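Local atomic coordinates of MIP07328p (Drosophila melanogaster, PDB entry 6FKK), a protein that probably acts as a chemorepellent axon guidance cue, a transmembrane semaphorin whose extracellular sema and PSI domains are represented in this chain. Residues S227-V232 against L251-N256; G315-Q320 against P362-A367; R231-D236 against G341-D346. All blocks are in the same frame, centred on the assembly; numbering follows the deposited sequence.

Overall arrangement
All three contacts lie within the sema domain, a beta-propeller, on one side of the chain's centre. Contact 1 is the strand pair 227-232 and 251-256. Contact 2, its centre about 10 Å from that of contact 1, joins two loop segments and touches strand 251-259: Lys252 N lies 2.8 Å from Pro362 O, and Lys252 O lies 2.9 Å from Met364 N. Contact 3, centred about 16 Å from contact 1, starts from strand 225-233, which contact 1 also uses, and shares Arg231 and Val232 with it. The segments of contacts 2 and 3 alternate along the chain without touching, nearest atoms about 6 Å apart. The glycan on Asn256 marks the end of contact 1 near Ala367 of contact 2.

Contact 1: residues S227-V232 against L251-N256; sequences SRVARV and LKARLN. With NAG (2-acetamido-2-deoxy-beta-D-glucopyranose), chain B.
Arg228 faces Arg254, and Val229 faces Ala253, in an antiparallel strand pair of the sema-domain beta-propeller, with strand 206-214 on the other side of 225-233. Backbone bonds carry the pairing. Val229 and Ala253 exchange two: Val229 N to Ala253 O at 2.9 Å and Ala253 N to Val229 O at 2.8 Å. Arg231 N gives another to Leu251 O, answered by a weak bond from Leu251 N to Arg231 O. Further along, Leu255 N reaches Ser227 O at 2.8 Å.

Apolar contact lies on the face of Val229 and Ala253. Val229 CG1 sits between the backbone N and the carbonyl carbon (chi1 54°), where it meets Leu255 CD2 at 3.7 Å, the two side chains crossing at about a right angle.

The other face, with Arg228, Ala230, Lys252 and Arg254, is rich in positive charge. Ala230 CB rests on Lys252 CB, and Arg254 CB touches the edge of the Arg228 guanidinium at NH1, the two guanidinium planes standing 81° apart. Acids from neighbouring strands and loops balance these charges: Glu213 pairs with both Arg228 and Lys252, Glu217 with Arg228, and Asp268 with Arg254. At the glycosylated end, Asn256 ND2 is bonded to NAG C1, and Arg254 NH1 lies 3.7 Å from the acetamido methyl C8 of that sugar.

Contact 2: residues G315-Q320 against P362-A367; sequences GEFKSQ and PLMEEA
Lys318 and Glu365 carry the polar part of this contact. The lysine chain starts with CG anti to its backbone N (chi1 -163°) and then bends at its last two torsions, which curls NZ back onto Glu365. There it gives a hydrogen bond to the backbone Glu365 O at 3.1 Å, in the carbonyl plane and on a lone pair. The same ammonium forms a salt bridge with Glu365 OE1, also at 3.1 Å, though as a hydrogen bond this one is weak. One residue thus offers the lysine both its main-chain oxygen and its carboxylate, and the two side chains cross at about a right angle. Glu217 makes a long, weak ion pair with the same NZ.

Main-chain bonds hold the segments in step around a single bridge between Phe317 and Met364. Glu365 N donates to Glu316 O at 2.8 Å and nearly straight (171°), while Lys318 N donates to Leu363 O at 3.0 Å.

Both segments belong to the insertion between strands 298-305 and 377-380 of the sema-domain propeller, consistent with the extrusion of semaphorins; one follows helix 306-312 and the other helix 352-360. Segment 362-367 packs against strand 251-259 of the propeller, bonding through Pro362 and Met364 to Lys252.

The apolar contacts are two: one at the bridged pair itself, one beside it. Met364 and Phe317 run side by side in a Met-aromatic contact, SD 4.3 Å from the ring centroid and oblique to the ring. Bends at its second and third torsions bring the methionine CE over one face of the ring, toward its rim; Phe357 meets the same phenylalanine edge-to-face. Leu363 lies alongside the aliphatic part of Lys318, with CD2 3.7 Å from Lys318 CD.

Contact 3: residues R231-D236 against G341-D346; sequences RVCKND and GQCVED
Cys233 and Cys343 both hold SG anti to the carbonyl carbon and beside the backbone N, with chi1 -69° and -55°, and this turns the two sulfurs toward each other. They form a disulfide, Cys233 SG to Cys343 SG at 2.0 Å, whose chi3 of -85° is close to a right angle. In the sema-domain propeller this bond pins the end of strand 225-233 to segment 341-346, more than a hundred residues further along the chain, in the insertion between strands 298-305 and 377-380, which is consistent with the extrusion of semaphorins. The two segments run in almost the same direction, but no backbone hydrogen bond joins them; the cystine and side-chain contacts do.

Polar contacts lie to either side of the disulfide. Before the cystine, the extended Arg231 side chain brings NH2 to Gly341 O at 3.2 Å; the bond is weak and well off straight, and the carbonyl oxygen approaches the guanidinium obliquely. Gly341 has a positive phi, a backbone shape that glycine takes readily. The same Gly341 O also lies 3.6 Å from Cys233 SG.

After the cystine, the chain folds into a type I beta turn from Cys233 to Asp236, closed by a weak bond from Asp236 N to Cys233 O. Asn235, within the turn, faces the loop: its OD1 lies 3.4 Å from Cys343 CB, and its ND2 is 2.8 Å from Val344 O.

Contact 1: residues S227-V232 against L251-N256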
loop_
_atom_site.group_PDB
_atom_site.type_symbol
_atom_site.label_atom_id
_atom_site.label_comp_id
_atom_site.label_asym_id
_atom_site.label_seq_id
_atom_site.Cartn_x
_atom_site.Cartn_y
_atom_site.Cartn_z
ATOM N N SER A 227 4.036 -13.085 3.126
ATOM C CA SER A 227 4.001 -11.635 3.237
ATOM C C SER A 227 4.581 -11.211 4.579
ATOM O O SER A 227 4.282 -11.811 5.615
ATOM C CB SER A 227 2.574 -11.110 3.087
ATOM O OG SER A 227 2.022 -11.498 1.841
ATOM N N ARG A 228 5.413 -10.171 4.557
ATOM C CA ARG A 228 6.159 -9.753 5.734
ATOM C C ARG A 228 5.992 -8.261 5.976
ATOM O O ARG A 228 5.746 -7.484 5.050
ATOM C CB ARG A 228 7.659 -10.056 5.598
ATOM C CG ARG A 228 8.001 -11.427 5.044
ATOM C CD ARG A 228 7.911 -12.512 6.098
ATOM N NE ARG A 228 8.721 -13.668 5.728
ATOM C CZ ARG A 228 8.748 -14.811 6.404
ATOM N NH1 ARG A 228 8.002 -14.955 7.490
ATOM N NH2 ARG A 228 9.518 -15.810 5.994
ATOM N N VAL A 229 6.137 -7.871 7.238
ATOM C CA VAL A 229 6.378 -6.486 7.620
ATOM C C VAL A 229 7.726 -6.436 8.323
ATOM O O VAL A 229 7.995 -7.239 9.224
ATOM C CB VAL A 229 5.255 -5.918 8.511
ATOM C CG1 VAL A 229 5.012 -6.798 9.732
ATOM C CG2 VAL A 229 5.583 -4.493 8.931
ATOM N N ALA A 230 8.586 -5.521 7.886
ATOM C CA ALA A 230 9.908 -5.354 8.466
ATOM C C ALA A 230 10.070 -3.918 8.943
ATOM O O ALA A 230 9.386 -3.007 8.470
ATOM C CB ALA A 230 11.010 -5.712 7.461
ATOM N N ARG A 231 10.981 -3.720 9.894
ATOM C CA ARG A 231 11.187 -2.400 10.473
ATOM C C ARG A 231 12.671 -2.161 10.707
ATOM O O ARG A 231 13.466 -3.096 10.838
ATOM C CB ARG A 231 10.413 -2.225 11.787
ATOM C CG ARG A 231 11.140 -2.706 13.030
ATOM C CD ARG A 231 10.295 -2.460 14.267
ATOM N NE ARG A 231 11.005 -2.787 15.500
ATOM C CZ ARG A 231 10.466 -2.701 16.712
ATOM N NH1 ARG A 231 9.211 -2.299 16.849
ATOM N NH2 ARG A 231 11.179 -3.016 17.784
ATOM N N VAL A 232 13.033 -0.878 10.746
ATOM C CA VAL A 232 14.382 -0.434 11.067
ATOM C C VAL A 232 14.278 0.799 11.953
ATOM O O VAL A 232 13.332 1.584 11.846
ATOM C CB VAL A 232 15.216 -0.121 9.803
ATOM C CG1 VAL A 232 15.532 -1.390 9.033
ATOM C CG2 VAL A 232 14.481 0.873 8.917
ATOM N N LEU A 251 14.376 -6.193 11.737
ATOM C CA LEU A 251 13.534 -7.311 12.132
ATOM C C LEU A 251 12.350 -7.389 11.181
ATOM O O LEU A 251 11.959 -6.392 10.569
ATOM C CB LEU A 251 13.036 -7.167 13.575
ATOM C CG LEU A 251 14.095 -7.148 14.677
ATOM C CD1 LEU A 251 13.452 -6.853 16.020
ATOM C CD2 LEU A 251 14.828 -8.475 14.715
ATOM N N LYS A 252 11.780 -8.586 11.055
ATOM C CA LYS A 252 10.603 -8.778 10.221
ATOM C C LYS A 252 9.692 -9.823 10.847
ATOM O O LYS A 252 10.134 -10.697 11.597
ATOM C CB LYS A 252 10.968 -9.192 8.791
ATOM C CG LYS A 252 11.750 -10.489 8.676
ATOM C CD LYS A 252 12.054 -10.801 7.218
ATOM C CE LYS A 252 12.852 -12.086 7.066
ATOM N NZ LYS A 252 13.163 -12.378 5.639
ATOM N N ALA A 253 8.406 -9.718 10.524
ATOM C CA ALA A 253 7.396 -10.648 11.003
ATOM C C ALA A 253 6.440 -10.961 9.865
ATOM O O ALA A 253 6.249 -10.151 8.954
ATOM C CB ALA A 253 6.627 -10.080 12.201
ATOM N N ARG A 254 5.845 -12.148 9.920
ATOM C CA ARG A 254 4.889 -12.552 8.902
ATOM C C ARG A 254 3.542 -11.886 9.147
ATOM O O ARG A 254 3.121 -11.702 10.292
ATOM C CB ARG A 254 4.724 -14.071 8.891
ATOM C CG ARG A 254 3.760 -14.569 7.827
ATOM C CD ARG A 254 3.506 -16.058 7.944
ATOM N NE ARG A 254 2.571 -16.519 6.921
ATOM C CZ ARG A 254 2.121 -17.765 6.826
ATOM N NH1 ARG A 254 2.520 -18.684 7.695
ATOM N NH2 ARG A 254 1.271 -18.093 5.861
ATOM N N LEU A 255 2.872 -11.512 8.061
ATOM C CA LEU A 255 1.506 -11.019 8.133
ATOM C C LEU A 255 0.540 -12.181 7.944
ATOM O O LEU A 255 0.753 -13.049 7.091
ATOM C CB LEU A 255 1.262 -9.945 7.075
ATOM C CG LEU A 255 2.053 -8.648 7.245
ATOM C CD1 LEU A 255 1.783 -7.716 6.080
ATOM C CD2 LEU A 255 1.692 -7.977 8.559
ATOM N N ASN A 256 -0.518 -12.199 8.750
ATOM C CA ASN A 256 -1.476 -13.301 8.778
ATOM C C ASN A 256 -2.819 -12.785 8.273
ATOM O O ASN A 256 -3.600 -12.207 9.035
ATOM C CB ASN A 256 -1.590 -13.879 10.188
ATOM C CG ASN A 256 -2.457 -15.128 10.253
ATOM O OD1 ASN A 256 -3.345 -15.338 9.424
ATOM N ND2 ASN A 256 -2.202 -15.965 11.250
HETATM C C1 NAG B . -2.976 -17.169 11.397
HETATM C C2 NAG B . -2.226 -18.240 12.177
HETATM C C3 NAG B . -3.079 -19.503 12.309
HETATM C C4 NAG B . -4.490 -19.180 12.799
HETATM C C5 NAG B . -5.090 -18.022 12.005
HETATM C C6 NAG B . -6.418 -17.552 12.550
HETATM C C7 NAG B . 0.228 -18.177 12.034
HETATM C C8 NAG B . 1.431 -18.588 11.240
HETATM N N2 NAG B . -0.956 -18.550 11.538
HETATM O O3 NAG B . -2.415 -20.377 13.215
HETATM O O4 NAG B . -5.361 -20.289 12.594
HETATM O O5 NAG B . -4.206 -16.897 12.029
HETATM O O6 NAG B . -6.300 -17.090 13.888
HETATM O O7 NAG B . 0.325 -17.537 13.076
#

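Contact 2: residues G315-Q320 against P362-A367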
loop_
_atom_site.group_PDB
_atom_site.type_symbol
_atom_site.label_atom_id
_atom_site.label_comp_id
_atom_site.label_asym_id
_atom_site.label_seq_id
_atom_site.Cartn_x
_atom_site.Cartn_y
_atom_site.Cartn_z
ATOM N N GLY A 315 8.181 -10.114 20.755
ATOM C CA GLY A 315 8.039 -11.523 21.044
ATOM C C GLY A 315 9.324 -12.303 20.830
ATOM O O GLY A 315 10.421 -11.752 20.739
ATOM N N GLU A 316 9.167 -13.619 20.747
ATOM C CA GLU A 316 10.301 -14.514 20.616
ATOM C C GLU A 316 10.853 -14.483 19.194
ATOM O O GLU A 316 10.155 -14.159 18.231
ATOM C CB GLU A 316 9.899 -15.937 20.993
ATOM C CG GLU A 316 9.477 -16.095 22.442
ATOM C CD GLU A 316 8.864 -17.452 22.722
ATOM O OE1 GLU A 316 7.961 -17.863 21.961
ATOM O OE2 GLU A 316 9.291 -18.112 23.693
ATOM N N PHE A 317 12.132 -14.827 19.077
ATOM C CA PHE A 317 12.821 -14.872 17.796
ATOM C C PHE A 317 12.788 -16.291 17.251
ATOM O O PHE A 317 13.121 -17.241 17.965
ATOM C CB PHE A 317 14.270 -14.405 17.938
ATOM C CG PHE A 317 14.409 -12.973 18.355
ATOM C CD1 PHE A 317 14.423 -12.625 19.695
ATOM C CD2 PHE A 317 14.538 -11.974 17.406
ATOM C CE1 PHE A 317 14.555 -11.306 20.081
ATOM C CE2 PHE A 317 14.672 -10.654 17.784
ATOM C CZ PHE A 317 14.681 -10.320 19.124
ATOM N N LYS A 318 12.394 -16.428 15.989
ATOM C CA LYS A 318 12.438 -17.725 15.329
ATOM C C LYS A 318 13.891 -18.146 15.150
ATOM O O LYS A 318 14.682 -17.421 14.539
ATOM C CB LYS A 318 11.722 -17.657 13.984
ATOM C CG LYS A 318 11.362 -19.011 13.395
ATOM C CD LYS A 318 10.484 -18.840 12.167
ATOM C CE LYS A 318 9.249 -18.006 12.487
ATOM N NZ LYS A 318 8.281 -18.725 13.365
ATOM N N SER A 319 14.243 -19.308 15.694
ATOM C CA SER A 319 15.625 -19.760 15.664
ATOM C C SER A 319 16.083 -20.005 14.230
ATOM O O SER A 319 15.277 -20.191 13.312
ATOM C CB SER A 319 15.789 -21.034 16.492
ATOM O OG SER A 319 15.026 -22.093 15.943
ATOM N N GLN A 320 17.404 -19.988 14.047
ATOM C CA GLN A 320 17.985 -20.267 12.741
ATOM C C GLN A 320 17.504 -21.617 12.235
ATOM O O GLN A 320 17.376 -22.576 13.003
ATOM C CB GLN A 320 19.513 -20.254 12.823
ATOM C CG GLN A 320 20.097 -19.066 13.562
ATOM C CD GLN A 320 21.614 -19.094 13.590
ATOM O OE1 GLN A 320 22.261 -19.223 12.550
ATOM N NE2 GLN A 320 22.190 -18.981 14.782
ATOM N N PRO A 362 16.577 -12.562 12.189
ATOM C CA PRO A 362 15.779 -11.383 11.837
ATOM C C PRO A 362 14.284 -11.648 11.775
ATOM O O PRO A 362 13.510 -10.691 11.640
ATOM C CB PRO A 362 16.323 -11.007 10.456
ATOM C CG PRO A 362 16.668 -12.327 9.853
ATOM C CD PRO A 362 17.138 -13.215 10.992
ATOM N N LEU A 363 13.854 -12.902 11.873
ATOM C CA LEU A 363 12.453 -13.267 11.727
ATOM C C LEU A 363 11.847 -13.564 13.091
ATOM O O LEU A 363 12.393 -14.363 13.860
ATOM C CB LEU A 363 12.303 -14.479 10.806
ATOM C CG LEU A 363 10.878 -14.978 10.581
ATOM C CD1 LEU A 363 10.011 -13.868 10.020
ATOM C CD2 LEU A 363 10.887 -16.178 9.651
ATOM N N MET A 364 10.720 -12.921 13.385
ATOM C CA MET A 364 10.039 -13.118 14.654
ATOM C C MET A 364 9.166 -14.367 14.604
ATOM O O MET A 364 8.644 -14.747 13.552
ATOM C CB MET A 364 9.188 -11.895 15.000
ATOM C CG MET A 364 9.949 -10.578 14.955
ATOM S SD MET A 364 11.332 -10.518 16.109
ATOM C CE MET A 364 10.472 -10.706 17.667
ATOM N N GLU A 365 9.010 -15.005 15.768
ATOM C CA GLU A 365 8.287 -16.272 15.833
ATOM C C GLU A 365 6.813 -16.087 15.491
ATOM O O GLU A 365 6.263 -16.807 14.649
ATOM C CB GLU A 365 8.444 -16.891 17.223
ATOM C CG GLU A 365 7.694 -18.204 17.417
ATOM C CD GLU A 365 8.296 -19.353 16.627
ATOM O OE1 GLU A 365 9.471 -19.244 16.210
ATOM O OE2 GLU A 365 7.595 -20.367 16.424
ATOM N N GLU A 366 6.159 -15.126 16.132
ATOM C CA GLU A 366 4.727 -14.934 15.972
ATOM C C GLU A 366 4.419 -14.069 14.757
ATOM O O GLU A 366 5.198 -13.190 14.378
ATOM C CB GLU A 366 4.124 -14.300 17.227
ATOM C CG GLU A 366 4.202 -15.187 18.460
ATOM C CD GLU A 366 3.496 -16.519 18.267
ATOM O OE1 GLU A 366 2.443 -16.546 17.594
ATOM O OE2 GLU A 366 4.000 -17.539 18.782
ATOM N N ALA A 367 3.269 -14.333 14.150
ATOM C CA ALA A 367 2.786 -13.557 13.020
ATOM C C ALA A 367 1.841 -12.461 13.499
ATOM O O ALA A 367 1.298 -12.513 14.606
ATOM C CB ALA A 367 2.080 -14.459 12.007
#

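Contact 3: residues R231-D236 against G341-D346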
loop_
_atom_site.group_PDB
_atom_site.type_symbol
_atom_site.label_atom_id
_atom_site.label_comp_id
_atom_site.label_asym_id
_atom_site.label_seq_id
_atom_site.Cartn_x
_atom_site.Cartn_y
_atom_site.Cartn_z
ATOM N N ARG A 231 10.981 -3.720 9.894
ATOM C CA ARG A 231 11.187 -2.400 10.473
ATOM C C ARG A 231 12.671 -2.161 10.707
ATOM O O ARG A 231 13.466 -3.096 10.838
ATOM C CB ARG A 231 10.413 -2.225 11.787
ATOM C CG ARG A 231 11.140 -2.706 13.030
ATOM C CD ARG A 231 10.295 -2.460 14.267
ATOM N NE ARG A 231 11.005 -2.787 15.500
ATOM C CZ ARG A 231 10.466 -2.701 16.712
ATOM N NH1 ARG A 231 9.211 -2.299 16.849
ATOM N NH2 ARG A 231 11.179 -3.016 17.784
ATOM N N VAL A 232 13.033 -0.878 10.746
ATOM C CA VAL A 232 14.382 -0.434 11.067
ATOM C C VAL A 232 14.278 0.799 11.953
ATOM O O VAL A 232 13.332 1.584 11.846
ATOM C CB VAL A 232 15.216 -0.121 9.803
ATOM C CG1 VAL A 232 15.532 -1.390 9.033
ATOM C CG2 VAL A 232 14.481 0.873 8.917
ATOM N N CYS A 233 15.253 0.961 12.845
ATOM C CA CYS A 233 15.339 2.171 13.651
ATOM C C CYS A 233 15.944 3.291 12.816
ATOM O O CYS A 233 16.950 3.088 12.130
ATOM C CB CYS A 233 16.182 1.938 14.905
ATOM S SG CYS A 233 15.452 0.851 16.156
ATOM N N LYS A 234 15.331 4.473 12.874
ATOM C CA LYS A 234 15.852 5.594 12.100
ATOM C C LYS A 234 17.174 6.100 12.665
ATOM O O LYS A 234 18.035 6.559 11.906
ATOM C CB LYS A 234 14.822 6.722 12.047
ATOM C CG LYS A 234 13.503 6.324 11.401
ATOM C CD LYS A 234 12.606 7.528 11.148
ATOM C CE LYS A 234 12.177 8.194 12.444
ATOM N NZ LYS A 234 11.115 9.217 12.228
ATOM N N ASN A 235 17.357 6.014 13.983
ATOM C CA ASN A 235 18.584 6.454 14.633
ATOM C C ASN A 235 19.696 5.413 14.571
ATOM O O ASN A 235 20.672 5.518 15.325
ATOM C CB ASN A 235 18.301 6.828 16.090
ATOM C CG ASN A 235 18.000 5.620 16.956
ATOM O OD1 ASN A 235 17.503 4.601 16.474
ATOM N ND2 ASN A 235 18.299 5.729 18.246
ATOM N N ASP A 236 19.567 4.415 13.701
ATOM C CA ASP A 236 20.594 3.390 13.571
ATOM C C ASP A 236 21.856 3.995 12.968
ATOM O O ASP A 236 21.807 4.639 11.916
ATOM C CB ASP A 236 20.079 2.239 12.704
ATOM C CG ASP A 236 20.843 0.941 12.926
ATOM O OD1 ASP A 236 22.032 0.999 13.310
ATOM O OD2 ASP A 236 20.251 -0.140 12.716
ATOM N N GLY A 341 16.503 -4.980 18.092
ATOM C CA GLY A 341 15.441 -4.168 17.543
ATOM C C GLY A 341 15.052 -2.974 18.384
ATOM O O GLY A 341 14.291 -2.123 17.906
ATOM N N GLN A 342 15.536 -2.886 19.620
ATOM C CA GLN A 342 15.295 -1.725 20.465
ATOM C C GLN A 342 16.249 -0.604 20.074
ATOM O O GLN A 342 17.470 -0.793 20.057
ATOM C CB GLN A 342 15.474 -2.104 21.936
ATOM C CG GLN A 342 15.803 -0.949 22.860
ATOM C CD GLN A 342 16.039 -1.408 24.287
ATOM O OE1 GLN A 342 15.492 -2.422 24.723
ATOM N NE2 GLN A 342 16.865 -0.668 25.020
ATOM N N CYS A 343 15.693 0.562 19.755
ATOM C CA CYS A 343 16.476 1.655 19.180
ATOM C C CYS A 343 17.386 2.255 20.245
ATOM O O CYS A 343 16.969 3.106 21.034
ATOM C CB CYS A 343 15.560 2.715 18.579
ATOM S SG CYS A 343 14.376 2.087 17.361
ATOM N N VAL A 344 18.638 1.812 20.262
ATOM C CA VAL A 344 19.653 2.357 21.154
ATOM C C VAL A 344 20.140 3.693 20.605
ATOM O O VAL A 344 20.104 3.936 19.393
ATOM C CB VAL A 344 20.801 1.336 21.312
ATOM C CG1 VAL A 344 21.220 0.802 19.951
ATOM C CG2 VAL A 344 21.991 1.939 22.040
ATOM N N GLU A 345 20.580 4.579 21.504
ATOM C CA GLU A 345 21.056 5.897 21.092
ATOM C C GLU A 345 22.212 5.784 20.102
ATOM O O GLU A 345 22.150 6.319 18.990
ATOM C CB GLU A 345 21.469 6.714 22.318
ATOM C CG GLU A 345 21.987 8.105 21.981
ATOM C CD GLU A 345 22.412 8.889 23.210
ATOM O OE1 GLU A 345 22.051 8.477 24.333
ATOM O OE2 GLU A 345 23.109 9.914 23.054
ATOM N N ASP A 346 23.278 5.088 20.488
ATOM C CA ASP A 346 24.439 4.880 19.623
ATOM C C ASP A 346 24.615 3.377 19.426
ATOM O O ASP A 346 25.172 2.689 20.289
ATOM C CB ASP A 346 25.695 5.518 20.213
ATOM C CG ASP A 346 26.862 5.530 19.238
ATOM O OD1 ASP A 346 26.688 5.063 18.091
ATOM O OD2 ASP A 346 27.952 6.010 19.616
#